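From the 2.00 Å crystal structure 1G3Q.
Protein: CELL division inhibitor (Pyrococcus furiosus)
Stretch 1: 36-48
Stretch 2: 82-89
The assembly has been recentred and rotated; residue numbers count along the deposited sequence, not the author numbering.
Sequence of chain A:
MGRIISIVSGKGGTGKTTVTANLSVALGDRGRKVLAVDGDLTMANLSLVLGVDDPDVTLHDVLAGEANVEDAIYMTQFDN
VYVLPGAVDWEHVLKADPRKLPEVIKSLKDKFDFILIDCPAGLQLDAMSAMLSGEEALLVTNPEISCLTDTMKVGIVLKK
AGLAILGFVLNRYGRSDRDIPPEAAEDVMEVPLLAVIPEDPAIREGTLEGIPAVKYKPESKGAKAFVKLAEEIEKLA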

ATOM      1  N   ALA A  36      -2.745   5.004   6.805  1.00 13.01           N
ATOM      2  CA  ALA A  36      -2.597   3.763   6.055  1.00 12.64           C
ATOM      3  C   ALA A  36      -4.002   3.176   5.950  1.00 12.91           C
ATOM      4  O   ALA A  36      -4.630   2.874   6.962  1.00 13.30           O
ATOM      5  CB  ALA A  36      -1.667   2.806   6.798  1.00 12.38           C
ATOM      6  N   VAL A  37      -4.491   3.024   4.724  1.00 12.75           N
ATOM      7  CA  VAL A  37      -5.835   2.511   4.495  1.00 12.68           C
ATOM      8  C   VAL A  37      -5.841   1.075   3.969  1.00 12.83           C
ATOM      9  O   VAL A  37      -5.168   0.763   2.990  1.00 12.24           O
ATOM     10  CB  VAL A  37      -6.589   3.409   3.485  1.00 13.03           C
ATOM     11  CG1 VAL A  37      -7.991   2.871   3.238  1.00 12.68           C
ATOM     12  CG2 VAL A  37      -6.657   4.845   4.013  1.00 12.16           C
ATOM     13  N   ASP A  38      -6.603   0.206   4.624  1.00 12.62           N
ATOM     14  CA  ASP A  38      -6.688  -1.177   4.177  1.00 13.10           C
ATOM     15  C   ASP A  38      -7.845  -1.315   3.198  1.00 13.46           C
ATOM     16  O   ASP A  38      -8.983  -1.569   3.598  1.00 13.83           O
ATOM     17  CB  ASP A  38      -6.912  -2.135   5.349  1.00 12.61           C
ATOM     18  CG  ASP A  38      -6.708  -3.584   4.948  1.00 13.12           C
ATOM     19  OD1 ASP A  38      -6.735  -3.869   3.729  1.00 12.93           O
ATOM     20  OD2 ASP A  38      -6.520  -4.439   5.838  1.00 11.89           O
ATOM     21  N   GLY A  39      -7.551  -1.137   1.915  1.00 13.90           N
ATOM     22  CA  GLY A  39      -8.581  -1.256   0.900  1.00 14.29           C
ATOM     23  C   GLY A  39      -8.723  -2.672   0.366  1.00 15.04           C
ATOM     24  O   GLY A  39      -9.430  -2.900  -0.621  1.00 14.92           O
ATOM     25  N   ASP A  40      -8.044  -3.626   0.997  1.00 14.84           N
ATOM     26  CA  ASP A  40      -8.131  -5.019   0.565  1.00 15.16           C
ATOM     27  C   ASP A  40      -9.269  -5.640   1.366  1.00 14.94           C
ATOM     28  O   ASP A  40      -9.055  -6.377   2.332  1.00 14.99           O
ATOM     29  CB  ASP A  40      -6.823  -5.761   0.845  1.00 15.49           C
ATOM     30  CG  ASP A  40      -6.624  -6.937  -0.085  1.00 17.03           C
ATOM     31  OD1 ASP A  40      -7.640  -7.565  -0.447  1.00 16.77           O
ATOM     32  OD2 ASP A  40      -5.464  -7.239  -0.450  1.00 17.76           O
ATOM     33  N   LEU A  41     -10.486  -5.329   0.941  1.00 14.77           N
ATOM     34  CA  LEU A  41     -11.693  -5.776   1.612  1.00 15.03           C
ATOM     35  C   LEU A  41     -11.839  -7.269   1.906  1.00 15.33           C
ATOM     36  O   LEU A  41     -12.358  -7.633   2.963  1.00 14.34           O
ATOM     37  CB  LEU A  41     -12.918  -5.272   0.837  1.00 15.15           C
ATOM     38  CG  LEU A  41     -12.959  -3.752   0.598  1.00 15.25           C
ATOM     39  CD1 LEU A  41     -14.253  -3.373  -0.111  1.00 14.85           C
ATOM     40  CD2 LEU A  41     -12.855  -3.015   1.926  1.00 15.09           C
ATOM     41  N   THR A  42     -11.390  -8.133   1.001  1.00 15.64           N
ATOM     42  CA  THR A  42     -11.530  -9.573   1.230  1.00 16.93           C
ATOM     43  C   THR A  42     -10.354 -10.200   1.966  1.00 17.89           C
ATOM     44  O   THR A  42     -10.431 -11.357   2.388  1.00 18.68           O
ATOM     45  CB  THR A  42     -11.724 -10.352  -0.089  1.00 16.55           C
ATOM     46  OG1 THR A  42     -10.542 -10.235  -0.887  1.00 17.36           O
ATOM     47  CG2 THR A  42     -12.914  -9.807  -0.870  1.00 16.52           C
ATOM     48  N   MET A  43      -9.269  -9.445   2.121  1.00 18.52           N
ATOM     49  CA  MET A  43      -8.078  -9.945   2.804  1.00 19.89           C
ATOM     50  C   MET A  43      -7.449  -8.837   3.644  1.00 19.34           C
ATOM     51  O   MET A  43      -6.334  -8.408   3.375  1.00 18.72           O
ATOM     52  CB  MET A  43      -7.053 -10.445   1.777  1.00 22.26           C
ATOM     53  CG  MET A  43      -7.563 -11.553   0.866  1.00 25.82           C
ATOM     54  SD  MET A  43      -7.889 -13.109   1.735  1.00 30.94           S
ATOM     55  CE  MET A  43      -6.290 -13.910   1.565  1.00 29.81           C
ATOM     56  N   ALA A  44      -8.170  -8.373   4.659  1.00 18.79           N
ATOM     57  CA  ALA A  44      -7.670  -7.302   5.513  1.00 19.13           C
ATOM     58  C   ALA A  44      -6.484  -7.780   6.342  1.00 19.30           C
ATOM     59  O   ALA A  44      -6.640  -8.637   7.207  1.00 20.44           O
ATOM     60  CB  ALA A  44      -8.783  -6.806   6.424  1.00 18.09           C
ATOM     61  N   ASN A  45      -5.302  -7.230   6.066  1.00 19.36           N
ATOM     62  CA  ASN A  45      -4.079  -7.597   6.785  1.00 19.22           C
ATOM     63  C   ASN A  45      -3.318  -6.375   7.307  1.00 17.76           C
ATOM     64  O   ASN A  45      -2.553  -6.480   8.259  1.00 16.99           O
ATOM     65  CB  ASN A  45      -3.117  -8.372   5.869  1.00 21.90           C
ATOM     66  CG  ASN A  45      -3.659  -9.719   5.436  1.00 24.49           C
ATOM     67  OD1 ASN A  45      -3.950 -10.582   6.264  1.00 26.85           O
ATOM     68  ND2 ASN A  45      -3.785  -9.911   4.127  1.00 26.63           N
ATOM     69  N   LEU A  46      -3.528  -5.224   6.675  1.00 16.44           N
ATOM     70  CA  LEU A  46      -2.809  -4.002   7.035  1.00 15.18           C
ATOM     71  C   LEU A  46      -2.763  -3.635   8.517  1.00 15.09           C
ATOM     72  O   LEU A  46      -1.686  -3.430   9.070  1.00 14.70           O
ATOM     73  CB  LEU A  46      -3.354  -2.820   6.237  1.00 13.63           C
ATOM     74  CG  LEU A  46      -2.565  -1.518   6.378  1.00 13.24           C
ATOM     75  CD1 LEU A  46      -1.130  -1.723   5.897  1.00 12.23           C
ATOM     76  CD2 LEU A  46      -3.252  -0.426   5.565  1.00 12.76           C
ATOM     77  N   SER A  47      -3.923  -3.546   9.155  1.00 15.29           N
ATOM     78  CA  SER A  47      -3.984  -3.191  10.571  1.00 15.92           C
ATOM     79  C   SER A  47      -3.122  -4.120  11.430  1.00 15.99           C
ATOM     80  O   SER A  47      -2.397  -3.668  12.318  1.00 15.43           O
ATOM     81  CB  SER A  47      -5.434  -3.234  11.059  1.00 16.52           C
ATOM     82  OG  SER A  47      -5.579  -2.578  12.307  1.00 17.69           O
ATOM     83  N   LEU A  48      -3.196  -5.418  11.154  1.00 16.23           N
ATOM     84  CA  LEU A  48      -2.428  -6.407  11.909  1.00 16.29           C
ATOM     85  C   LEU A  48      -0.925  -6.182  11.720  1.00 15.38           C
ATOM     86  O   LEU A  48      -0.141  -6.255  12.670  1.00 14.82           O
ATOM     87  CB  LEU A  48      -2.804  -7.814  11.442  1.00 17.77           C
ATOM     88  CG  LEU A  48      -2.918  -8.899  12.514  1.00 19.94           C
ATOM     89  CD1 LEU A  48      -1.638  -8.941  13.333  1.00 21.31           C
ATOM     90  CD2 LEU A  48      -4.117  -8.614  13.419  1.00 20.57           C
ATOM     91  N   TYR A  82      -1.374   6.701  11.293  1.00 13.27           N
ATOM     92  CA  TYR A  82      -2.700   6.287  11.712  1.00 13.68           C
ATOM     93  C   TYR A  82      -3.185   5.223  10.741  1.00 13.34           C
ATOM     94  O   TYR A  82      -2.647   5.088   9.640  1.00 12.96           O
ATOM     95  CB  TYR A  82      -3.642   7.490  11.725  1.00 14.18           C
ATOM     96  CG  TYR A  82      -3.129   8.596  12.617  1.00 14.05           C
ATOM     97  CD1 TYR A  82      -2.121   9.453  12.183  1.00 13.96           C
ATOM     98  CD2 TYR A  82      -3.606   8.742  13.920  1.00 14.48           C
ATOM     99  CE1 TYR A  82      -1.593  10.431  13.024  1.00 14.78           C
ATOM    100  CE2 TYR A  82      -3.084   9.712  14.772  1.00 14.72           C
ATOM    101  CZ  TYR A  82      -2.078  10.551  14.316  1.00 15.03           C
ATOM    102  OH  TYR A  82      -1.549  11.497  15.158  1.00 16.19           O
ATOM    103  N   VAL A  83      -4.187   4.458  11.148  1.00 13.08           N
ATOM    104  CA  VAL A  83      -4.695   3.410  10.280  1.00 13.15           C
ATOM    105  C   VAL A  83      -6.216   3.378  10.212  1.00 13.06           C
ATOM    106  O   VAL A  83      -6.911   3.696  11.184  1.00 13.07           O
ATOM    107  CB  VAL A  83      -4.152   2.020  10.729  1.00 13.44           C
ATOM    108  CG1 VAL A  83      -4.602   1.720  12.150  1.00 13.93           C
ATOM    109  CG2 VAL A  83      -4.618   0.916   9.766  1.00 14.25           C
ATOM    110  N   LEU A  84      -6.711   3.042   9.024  1.00 12.75           N
ATOM    111  CA  LEU A  84      -8.138   2.887   8.742  1.00 12.21           C
ATOM    112  C   LEU A  84      -8.151   1.394   8.427  1.00 11.87           C
ATOM    113  O   LEU A  84      -7.942   0.985   7.288  1.00 12.02           O
ATOM    114  CB  LEU A  84      -8.534   3.714   7.509  1.00 12.44           C
ATOM    115  CG  LEU A  84      -9.962   3.564   6.962  1.00 12.75           C
ATOM    116  CD1 LEU A  84     -10.953   3.604   8.097  1.00 12.47           C
ATOM    117  CD2 LEU A  84     -10.254   4.677   5.955  1.00 12.32           C
ATOM    118  N   PRO A  85      -8.370   0.561   9.455  1.00 12.05           N
ATOM    119  CA  PRO A  85      -8.394  -0.900   9.360  1.00 11.92           C
ATOM    120  C   PRO A  85      -9.582  -1.548   8.672  1.00 12.11           C
ATOM    121  O   PRO A  85     -10.650  -0.965   8.565  1.00 12.72           O
ATOM    122  CB  PRO A  85      -8.290  -1.326  10.817  1.00 11.46           C
ATOM    123  CG  PRO A  85      -9.183  -0.305  11.486  1.00 12.01           C
ATOM    124  CD  PRO A  85      -8.770   1.001  10.807  1.00 11.30           C
ATOM    125  N   GLY A  86      -9.371  -2.775   8.212  1.00 12.69           N
ATOM    126  CA  GLY A  86     -10.433  -3.523   7.570  1.00 13.07           C
ATOM    127  C   GLY A  86     -10.833  -4.667   8.483  1.00 13.72           C
ATOM    128  O   GLY A  86     -10.019  -5.140   9.278  1.00 13.84           O
ATOM    129  N   ALA A  87     -12.085  -5.102   8.395  1.00 14.01           N
ATOM    130  CA  ALA A  87     -12.556  -6.210   9.216  1.00 15.19           C
ATOM    131  C   ALA A  87     -12.135  -7.495   8.515  1.00 15.26           C
ATOM    132  O   ALA A  87     -11.904  -7.493   7.305  1.00 15.24           O
ATOM    133  CB  ALA A  87     -14.082  -6.159   9.356  1.00 14.93           C
ATOM    134  N   VAL A  88     -12.022  -8.587   9.267  1.00 15.86           N
ATOM    135  CA  VAL A  88     -11.632  -9.860   8.672  1.00 16.13           C
ATOM    136  C   VAL A  88     -12.807 -10.817   8.467  1.00 16.20           C
ATOM    137  O   VAL A  88     -12.760 -11.671   7.581  1.00 16.67           O
ATOM    138  CB  VAL A  88     -10.568 -10.594   9.531  1.00 17.00           C
ATOM    139  CG1 VAL A  88      -9.295  -9.752   9.636  1.00 17.28           C
ATOM    140  CG2 VAL A  88     -11.129 -10.884  10.911  1.00 17.62           C
ATOM    141  N   ASP A  89     -13.862 -10.677   9.267  1.00 16.14           N
ATOM    142  CA  ASP A  89     -15.008 -11.585   9.156  1.00 16.11           C
ATOM    143  C   ASP A  89     -15.796 -11.429   7.860  1.00 15.91           C
ATOM    144  O   ASP A  89     -15.974 -10.325   7.351  1.00 15.39           O
ATOM    145  CB  ASP A  89     -15.931 -11.431  10.370  1.00 16.72           C
ATOM    146  CG  ASP A  89     -16.574 -10.070  10.449  1.00 17.31           C
ATOM    147  OD1 ASP A  89     -17.767  -9.950  10.086  1.00 17.48           O
ATOM    148  OD2 ASP A  89     -15.883  -9.120  10.868  1.00 17.54           O
TER
HETATM  149  O   HOH W   1      -6.655  -4.083   8.351  1.00 10.53           O

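Two parallel β-strands, Ala36 to Asp38 and Tyr82 to Leu84, lie side by side, their axes 4.8 Å apart at closest approach and inclined by 19°; the loops that follow them carry the contact on to Val88. Together the two stretches bury 497 Å², counting both sides.

Backbone hydrogen bonds set the register. Ala36 pairs with Val83 and Val37 with Leu84, the CA atoms of Ala36 and Val83 lying 4.7 Å apart and those of Val37 and Leu84 4.8 Å. Ala36 N donates to Tyr82 O at 2.8 Å, Leu84 N returns a bond to Ala36 O at 2.9 Å, and Asp38 N donates to Leu84 O at 3.1 Å. Ala36 thus uses both its N and its O to straddle Val83, as expected for parallel strands, and all three bonds are nearly straight, with angles at hydrogen of 169° to 175°. Ala36 O also receives a CA-H contact from Val83, with its O 3.4 Å from Val83 CA.

Side chains alternate between the faces of the sheet. Val37 and Leu84 share one face, where Val37 CG1 packs against Leu84 CD2 at 4.0 Å; Ala36 and Val83 point to the other. Past the strands, apolar contact is thinner: Ala44 CB lies 4.4 Å from Val88 CG1, while Val88 CG1 approaches the backbone more closely, at 3.8 Å from Ala44 O. Ser47 points toward the second stretch, its OG 3.3 Å from Pro85 CB, and its CA is 4.2 Å from Val83 CG2. Pro85 CB is carbon, so the approach of the hydroxyl to it is a packing contact; the hydroxyl has its hydrogen bond elsewhere in the structure.

Asp38 organises the polar part of the loop. Its OD1 accepts a hydrogen bond from Asp40 N at 3.0 Å, and its OD2 a weak one from Leu46 N at 3.2 Å, at the start of the helix. Both carboxylate oxygens therefore hold backbone of their own stretch, while Asp38 CB packs 3.8 Å from Gly86 N. Between Asp40 and Met43 the chain makes a type I turn, closed by Met43 N donating to Asp40 O at 3.1 Å.

One water ties these elements across the contact. It donates to Asp38 OD2 at 2.5 Å, and its oxygen accepts from Ser47 N at 2.9 Å and from Gly86 N at 3.0 Å. The end of the first strand, the beginning of the helix and the loop after the second strand thus meet at a single solvent molecule.

Close packing surrounds Ala44, whose CB points toward the second stretch and lies 3.5 Å from Gly86 O and 3.3 Å from Ala87 O. At Gly86 an ideally placed CB would come within 3.0 Å of Ala44 CB, a tight approach, so the bare glycine backbone leaves room for the alanine methyl. Ala87 O is buried here without a polar partner in the model.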